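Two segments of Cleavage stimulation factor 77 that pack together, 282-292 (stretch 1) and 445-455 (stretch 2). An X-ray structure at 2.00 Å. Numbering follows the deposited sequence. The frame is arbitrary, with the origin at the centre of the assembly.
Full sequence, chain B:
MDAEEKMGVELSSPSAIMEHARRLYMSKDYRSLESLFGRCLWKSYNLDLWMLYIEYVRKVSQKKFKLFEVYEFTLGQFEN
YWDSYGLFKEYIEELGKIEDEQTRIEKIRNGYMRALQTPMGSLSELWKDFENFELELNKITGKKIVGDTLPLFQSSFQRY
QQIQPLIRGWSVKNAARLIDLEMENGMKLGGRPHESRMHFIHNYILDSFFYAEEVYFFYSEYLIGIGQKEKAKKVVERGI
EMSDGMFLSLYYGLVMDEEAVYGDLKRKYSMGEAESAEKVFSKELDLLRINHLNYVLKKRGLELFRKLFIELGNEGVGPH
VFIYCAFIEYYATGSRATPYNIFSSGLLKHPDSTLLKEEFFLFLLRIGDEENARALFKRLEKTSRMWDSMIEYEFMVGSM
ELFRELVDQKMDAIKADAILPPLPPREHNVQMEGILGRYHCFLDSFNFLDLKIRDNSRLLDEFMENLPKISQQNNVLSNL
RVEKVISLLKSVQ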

# COMPACT_ATOMS: atom_id res chain seq x y z
N SER B 282 -6.30 17.76 20.63
CA SER B 282 -6.27 18.39 19.29
C SER B 282 -7.13 17.66 18.26
O SER B 282 -7.79 18.28 17.45
CB SER B 282 -4.83 18.49 18.78
OG SER B 282 -4.24 17.19 18.73
N LYS B 283 -7.15 16.34 18.34
CA LYS B 283 -7.78 15.51 17.34
C LYS B 283 -9.32 15.60 17.40
O LYS B 283 -10.00 15.68 16.39
CB LYS B 283 -7.25 14.08 17.47
CG LYS B 283 -5.75 14.00 17.09
CD LYS B 283 -5.16 12.58 16.97
CE LYS B 283 -6.12 11.62 16.24
NZ LYS B 283 -5.39 10.72 15.33
N GLU B 284 -9.83 15.55 18.62
CA GLU B 284 -11.23 15.82 18.95
C GLU B 284 -11.67 17.16 18.39
O GLU B 284 -12.66 17.26 17.66
CB GLU B 284 -11.29 15.90 20.45
CG GLU B 284 -10.26 15.01 21.09
CD GLU B 284 -10.74 13.62 21.09
OE1 GLU B 284 -11.98 13.47 21.02
OE2 GLU B 284 -9.90 12.69 21.15
N LEU B 285 -10.88 18.18 18.69
CA LEU B 285 -11.21 19.55 18.32
C LEU B 285 -11.24 19.75 16.81
O LEU B 285 -12.14 20.44 16.30
CB LEU B 285 -10.32 20.58 19.08
CG LEU B 285 -10.46 20.53 20.66
CD1 LEU B 285 -9.30 21.29 21.36
CD2 LEU B 285 -11.84 21.00 21.19
N ASP B 286 -10.27 19.17 16.10
CA ASP B 286 -10.28 19.22 14.63
C ASP B 286 -11.42 18.37 14.12
O ASP B 286 -12.09 18.81 13.23
CB ASP B 286 -8.97 18.72 14.03
CG ASP B 286 -7.82 19.75 14.15
OD1 ASP B 286 -8.07 20.98 14.26
OD2 ASP B 286 -6.65 19.29 14.08
N LEU B 287 -11.66 17.17 14.68
CA LEU B 287 -12.82 16.39 14.21
C LEU B 287 -14.18 17.02 14.52
O LEU B 287 -15.15 16.79 13.79
CB LEU B 287 -12.77 14.92 14.63
CG LEU B 287 -13.36 13.89 13.63
CD1 LEU B 287 -12.86 13.96 12.16
CD2 LEU B 287 -13.11 12.54 14.18
N LEU B 288 -14.25 17.85 15.57
CA LEU B 288 -15.47 18.58 15.87
C LEU B 288 -15.72 19.67 14.84
O LEU B 288 -16.84 19.84 14.37
CB LEU B 288 -15.40 19.23 17.27
CG LEU B 288 -15.58 18.29 18.43
CD1 LEU B 288 -15.16 19.04 19.70
CD2 LEU B 288 -17.01 17.81 18.43
N ARG B 289 -14.66 20.41 14.50
CA ARG B 289 -14.74 21.48 13.53
C ARG B 289 -15.19 21.03 12.18
O ARG B 289 -16.09 21.60 11.57
CB ARG B 289 -13.38 22.14 13.39
CG ARG B 289 -13.02 23.01 14.56
CD ARG B 289 -11.60 23.50 14.44
NE ARG B 289 -10.81 23.23 15.64
CZ ARG B 289 -10.18 24.14 16.37
NH1 ARG B 289 -10.23 25.42 16.03
NH2 ARG B 289 -9.49 23.78 17.44
N ILE B 290 -14.54 19.97 11.69
CA ILE B 290 -14.88 19.36 10.45
C ILE B 290 -16.38 18.94 10.46
O ILE B 290 -17.13 19.25 9.55
CB ILE B 290 -13.89 18.16 10.16
CG1 ILE B 290 -12.61 18.71 9.53
CG2 ILE B 290 -14.59 17.06 9.28
CD1 ILE B 290 -11.41 17.71 9.64
N ASN B 291 -16.81 18.26 11.53
CA ASN B 291 -18.17 17.76 11.62
C ASN B 291 -19.25 18.83 11.81
O ASN B 291 -20.37 18.70 11.30
CB ASN B 291 -18.26 16.57 12.58
CG ASN B 291 -17.87 15.22 11.85
OD1 ASN B 291 -18.58 14.75 10.97
ND2 ASN B 291 -16.73 14.68 12.19
N HIS B 292 -18.80 19.94 12.39
CA HIS B 292 -19.61 21.12 12.63
C HIS B 292 -19.75 21.82 11.33
O HIS B 292 -20.87 22.12 10.93
CB HIS B 292 -18.94 22.01 13.70
CG HIS B 292 -19.73 23.23 14.09
ND1 HIS B 292 -19.38 24.30 14.83
CD2 HIS B 292 -21.06 23.41 13.75
CE1 HIS B 292 -20.50 25.11 14.92
NE2 HIS B 292 -21.49 24.55 14.26
N SER B 445 -17.78 7.93 7.90
CA SER B 445 -18.15 9.22 7.34
C SER B 445 -17.78 10.36 8.30
O SER B 445 -17.41 11.44 7.84
CB SER B 445 -19.65 9.26 7.10
OG SER B 445 -20.02 8.46 5.98
N PHE B 446 -17.96 10.15 9.61
CA PHE B 446 -17.61 11.19 10.60
C PHE B 446 -16.08 11.30 10.64
O PHE B 446 -15.56 12.40 10.85
CB PHE B 446 -18.06 10.87 12.03
CG PHE B 446 -19.56 10.85 12.24
CD1 PHE B 446 -20.37 11.89 11.81
CD2 PHE B 446 -20.16 9.81 12.93
CE1 PHE B 446 -21.77 11.88 12.00
CE2 PHE B 446 -21.56 9.82 13.18
CZ PHE B 446 -22.35 10.85 12.69
N ASN B 447 -15.39 10.15 10.46
CA ASN B 447 -13.89 10.13 10.45
C ASN B 447 -13.38 10.79 9.14
O ASN B 447 -14.07 10.72 8.16
CB ASN B 447 -13.34 8.68 10.63
CG ASN B 447 -13.58 8.15 12.03
OD1 ASN B 447 -13.70 8.92 12.98
ND2 ASN B 447 -13.68 6.81 12.17
N PHE B 448 -12.23 11.49 9.14
CA PHE B 448 -11.75 12.20 7.92
C PHE B 448 -10.30 11.81 7.71
O PHE B 448 -9.43 12.10 8.54
CB PHE B 448 -11.91 13.74 7.99
CG PHE B 448 -11.33 14.49 6.78
CD1 PHE B 448 -11.90 14.36 5.48
CD2 PHE B 448 -10.19 15.30 6.90
CE1 PHE B 448 -11.38 15.07 4.37
CE2 PHE B 448 -9.67 15.97 5.81
CZ PHE B 448 -10.26 15.87 4.53
N LEU B 449 -10.04 11.13 6.61
CA LEU B 449 -8.70 10.61 6.38
C LEU B 449 -8.24 9.78 7.60
O LEU B 449 -8.94 8.86 7.99
CB LEU B 449 -7.76 11.76 6.07
CG LEU B 449 -8.22 12.55 4.81
CD1 LEU B 449 -7.22 13.57 4.47
CD2 LEU B 449 -8.40 11.60 3.63
N ASP B 450 -7.09 10.11 8.19
CA ASP B 450 -6.54 9.39 9.33
C ASP B 450 -6.93 10.01 10.69
O ASP B 450 -6.58 9.48 11.78
CB ASP B 450 -5.01 9.34 9.19
CG ASP B 450 -4.40 10.68 9.28
OD1 ASP B 450 -4.64 11.49 8.34
OD2 ASP B 450 -3.69 10.92 10.31
N LEU B 451 -7.64 11.13 10.61
CA LEU B 451 -8.27 11.74 11.76
C LEU B 451 -9.51 10.91 12.12
O LEU B 451 -10.51 10.93 11.39
CB LEU B 451 -8.71 13.14 11.39
CG LEU B 451 -9.11 14.11 12.49
CD1 LEU B 451 -7.99 14.26 13.53
CD2 LEU B 451 -9.39 15.44 11.81
N LYS B 452 -9.43 10.15 13.20
CA LYS B 452 -10.44 9.16 13.59
C LYS B 452 -10.90 9.38 15.02
O LYS B 452 -10.15 9.95 15.79
CB LYS B 452 -9.88 7.74 13.43
CG LYS B 452 -9.74 7.36 11.94
CD LYS B 452 -9.16 6.04 11.71
CE LYS B 452 -9.12 5.76 10.17
NZ LYS B 452 -8.78 4.36 9.84
N ILE B 453 -12.12 8.95 15.35
CA ILE B 453 -12.67 8.93 16.73
C ILE B 453 -11.85 7.87 17.54
O ILE B 453 -11.67 6.77 17.07
CB ILE B 453 -14.20 8.59 16.66
CG1 ILE B 453 -15.02 9.74 16.03
CG2 ILE B 453 -14.82 8.23 18.01
CD1 ILE B 453 -16.49 9.35 15.59
N ARG B 454 -11.37 8.22 18.75
CA ARG B 454 -10.24 7.53 19.42
C ARG B 454 -10.35 7.06 20.90
O ARG B 454 -9.42 7.39 21.66
CB ARG B 454 -8.97 8.44 19.39
CG ARG B 454 -8.14 8.40 18.09
CD ARG B 454 -7.40 7.08 17.91
NE ARG B 454 -7.29 6.67 16.51
CZ ARG B 454 -6.20 6.79 15.76
NH1 ARG B 454 -5.10 7.35 16.27
NH2 ARG B 454 -6.20 6.37 14.49
N ASP B 455 -11.37 6.33 21.34
CA ASP B 455 -11.25 5.74 22.71
C ASP B 455 -12.03 4.46 23.08
O ASP B 455 -11.72 3.81 24.10
CB ASP B 455 -11.43 6.81 23.80
CG ASP B 455 -10.15 7.54 24.11
OD1 ASP B 455 -9.05 6.95 23.89
OD2 ASP B 455 -10.22 8.70 24.56

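Two positive charges meet at one edge of this contact: Lys 283 NZ lies 3.5 Å from Arg 454 NH1, over one face of the guanidinium, an approach that like charges would not favour by themselves. Both residues are at least partly exposed, so solvent can help to screen the repulsion. Much of the attraction between the stretches lies further along the helix of residues 282-292.

There a single hydrogen bond crosses between them. Asn 291 ND2 donates to Phe 446 O at 2.9 Å, nearly straight at 172°, and the same nitrogen donates to Leu 287 O, 3.1 Å away and one helical turn back. An amide suits this buried position because its two N-H groups can serve two carbonyls at once. Its oxygen, Asn 291 OD1, sits 3.5 Å from Phe 446 CD1, at the edge of the ring.

Leu 287 is the centre of the apolar packing. Its CD1 lies 3.8 Å from Leu 451 CG, and its CD2 is 3.9 Å from Ile 453 CG1, so the forked end of leucine reaches two neighbours. One turn on, Ile 290 CD1 approaches Leu 451 CD2 at 3.7 Å and Phe 448 CD2 at 3.8 Å. Leu 451 is thus enclosed from several positions on the helix; its CD1 also reaches Lys 283 CB at 4.0 Å, where the lysine's aliphatic base offers a greasy surface.

The second stretch is largely irregular, and its own bonds hold it in shape. A type II' turn from Phe 448 to Leu 451 is closed by backbone hydrogen bonds in both directions between these residues, leaving both side chains able to meet the helix. Asn 447 OD1 accepts from Ile 453 N at 2.8 Å, tying the first residue to leave the helical conformation to the loop beyond the turn. Together the surfaces bury 569 Å².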